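PDB 6CJ7: serpin-12 from Manduca sexta, which inhibits serine proteases as a member of the serpin family and controls the prophenoloxidase activation system in larval hemolymph. Local coordinates for residues 93-98 / 118-123. Sequence-based numbering, arbitrary orientation.
Sequences LKTANN and NFDSDL
With CG of Asn97 anti to its own carbonyl carbon (chi1 -50°) and CG of Asp120 anti to its backbone N (chi1 -176°), the amide of Asn97 meets the backbone of Asp120, while the carboxylate ends beside Thr95. Asn97 ND2 donates to Asp120 O at 3.1 Å with an N-H...O angle of 164°; the acceptor lies nearly in the amide plane, but the donor stands well above the carbonyl plane. Asn169 of strand 165-174 takes the other end of the amide, OD1, fixing its rotation. Thr95 OG1 lies 2.9 Å from Asp120 OD2, and water 1 bridges this carboxylate oxygen to Thr95 O. Water 2 joins Asn97 N to Asp120 O. An alanine at Asn97 would probably leave Asn169 ND2 without this partner and Asp120 O without its amide donor. Further along, Ser121 CB packs 3.6 Å from Asn97 CB, and Ser121 CA makes a CA-H...O contact with Asn97 O. Asn98 and Asp122 lie side by side, OD1 of Asn98 3.5 Å from Asp122 CB and hydrogen-bonded to Thr124 OG1. The arrangement belongs to the serpin fold, where the loop after helix 109-118 leads into strand 123-126, the parallel neighbour of strand 92-102 in beta-sheet A.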
loop_
_atom_site.group_PDB
_atom_site.type_symbol
_atom_site.label_atom_id
_atom_site.label_comp_id
_atom_site.label_asym_id
_atom_site.label_seq_id
_atom_site.Cartn_x
_atom_site.Cartn_y
_atom_site.Cartn_z
ATOM N N LEU A 93 10.691 -6.469 -2.129
ATOM C CA LEU A 93 9.657 -5.482 -2.408
ATOM C C LEU A 93 9.550 -5.365 -3.918
ATOM O O LEU A 93 10.525 -4.985 -4.580
ATOM C CB LEU A 93 9.974 -4.128 -1.766
ATOM C CG LEU A 93 9.017 -2.966 -2.063
ATOM C CD1 LEU A 93 7.658 -3.212 -1.412
ATOM C CD2 LEU A 93 9.605 -1.651 -1.565
ATOM N N LYS A 94 8.382 -5.717 -4.463
ATOM C CA LYS A 94 8.152 -5.712 -5.901
ATOM C C LYS A 94 7.012 -4.755 -6.202
ATOM O O LYS A 94 5.927 -4.877 -5.627
ATOM C CB LYS A 94 7.816 -7.110 -6.430
ATOM C CG LYS A 94 8.924 -8.133 -6.309
ATOM C CD LYS A 94 10.066 -7.806 -7.247
ATOM C CE LYS A 94 11.109 -8.907 -7.260
ATOM N NZ LYS A 94 12.174 -8.621 -8.265
ATOM N N THR A 95 7.261 -3.796 -7.089
ATOM C CA THR A 95 6.230 -2.846 -7.471
ATOM C C THR A 95 5.951 -2.984 -8.959
ATOM O O THR A 95 6.842 -3.315 -9.750
ATOM C CB THR A 95 6.620 -1.403 -7.146
ATOM O OG1 THR A 95 7.854 -1.083 -7.798
ATOM C CG2 THR A 95 6.774 -1.215 -5.643
ATOM N N ALA A 96 4.696 -2.762 -9.331
ATOM C CA ALA A 96 4.305 -2.722 -10.737
ATOM C C ALA A 96 3.410 -1.508 -10.943
ATOM O O ALA A 96 2.251 -1.503 -10.512
ATOM C CB ALA A 96 3.592 -4.005 -11.160
ATOM N N ASN A 97 3.952 -0.482 -11.599
ATOM C CA ASN A 97 3.227 0.751 -11.890
ATOM C C ASN A 97 3.167 0.929 -13.400
ATOM O O ASN A 97 4.186 0.794 -14.080
ATOM C CB ASN A 97 3.915 1.967 -11.242
ATOM C CG ASN A 97 4.224 1.749 -9.765
ATOM O OD1 ASN A 97 3.313 1.562 -8.960
ATOM N ND2 ASN A 97 5.512 1.792 -9.409
ATOM N N ASN A 98 1.978 1.220 -13.933
ATOM C CA ASN A 98 1.905 1.458 -15.373
ATOM C C ASN A 98 0.640 2.234 -15.702
ATOM O O ASN A 98 -0.348 2.212 -14.963
ATOM C CB ASN A 98 1.933 0.137 -16.164
ATOM C CG ASN A 98 2.698 0.236 -17.481
ATOM O OD1 ASN A 98 2.641 1.247 -18.191
ATOM N ND2 ASN A 98 3.408 -0.836 -17.830
ATOM N N ASN A 118 11.187 8.971 -12.845
ATOM C CA ASN A 118 10.845 9.437 -11.505
ATOM C C ASN A 118 9.890 8.532 -10.753
ATOM O O ASN A 118 10.005 8.434 -9.531
ATOM C CB ASN A 118 10.220 10.848 -11.555
ATOM C CG ASN A 118 11.201 11.910 -11.972
ATOM O OD1 ASN A 118 11.496 12.849 -11.204
ATOM N ND2 ASN A 118 11.715 11.792 -13.192
ATOM N N PHE A 119 8.950 7.885 -11.442
ATOM C CA PHE A 119 7.857 7.182 -10.783
ATOM C C PHE A 119 7.933 5.661 -10.903
ATOM O O PHE A 119 6.993 4.970 -10.472
ATOM C CB PHE A 119 6.524 7.715 -11.320
ATOM C CG PHE A 119 6.217 9.111 -10.853
ATOM C CD1 PHE A 119 6.497 10.215 -11.651
ATOM C CD2 PHE A 119 5.712 9.335 -9.589
ATOM C CE1 PHE A 119 6.233 11.507 -11.200
ATOM C CE2 PHE A 119 5.446 10.616 -9.144
ATOM C CZ PHE A 119 5.722 11.708 -9.944
ATOM N N ASP A 120 9.030 5.113 -11.432
ATOM C CA ASP A 120 9.155 3.667 -11.644
ATOM C C ASP A 120 7.901 3.129 -12.341
ATOM O O ASP A 120 7.299 2.125 -11.950
ATOM C CB ASP A 120 9.421 2.948 -10.323
ATOM C CG ASP A 120 9.643 1.458 -10.499
ATOM O OD1 ASP A 120 10.242 1.051 -11.518
ATOM O OD2 ASP A 120 9.185 0.698 -9.627
ATOM N N SER A 121 7.485 3.847 -13.372
ATOM C CA SER A 121 6.229 3.556 -14.050
ATOM C C SER A 121 6.483 3.691 -15.546
ATOM O O SER A 121 7.634 3.692 -15.999
ATOM C CB SER A 121 5.119 4.478 -13.525
ATOM O OG SER A 121 3.844 4.103 -14.036
ATOM N N ASP A 122 5.412 3.799 -16.328
ATOM C CA ASP A 122 5.557 3.883 -17.774
ATOM C C ASP A 122 4.246 4.377 -18.356
ATOM O O ASP A 122 3.227 4.455 -17.671
ATOM C CB ASP A 122 5.930 2.524 -18.372
ATOM C CG ASP A 122 6.805 2.636 -19.599
ATOM O OD1 ASP A 122 6.876 3.733 -20.203
ATOM O OD2 ASP A 122 7.417 1.606 -19.965
ATOM N N LEU A 123 4.293 4.738 -19.634
ATOM C CA LEU A 123 3.101 5.038 -20.412
ATOM C C LEU A 123 3.108 4.091 -21.604
ATOM O O LEU A 123 3.985 4.188 -22.469
ATOM C CB LEU A 123 3.089 6.506 -20.839
ATOM C CG LEU A 123 1.843 7.055 -21.535
ATOM C CD1 LEU A 123 0.594 6.768 -20.751
ATOM C CD2 LEU A 123 1.992 8.557 -21.744
HETATM O O HOH W 1 8.878 -1.667 -10.825
HETATM O O HOH W 2 6.835 -0.644 -12.081
HETATM O O HOH W 3 7.732 2.001 -7.395
#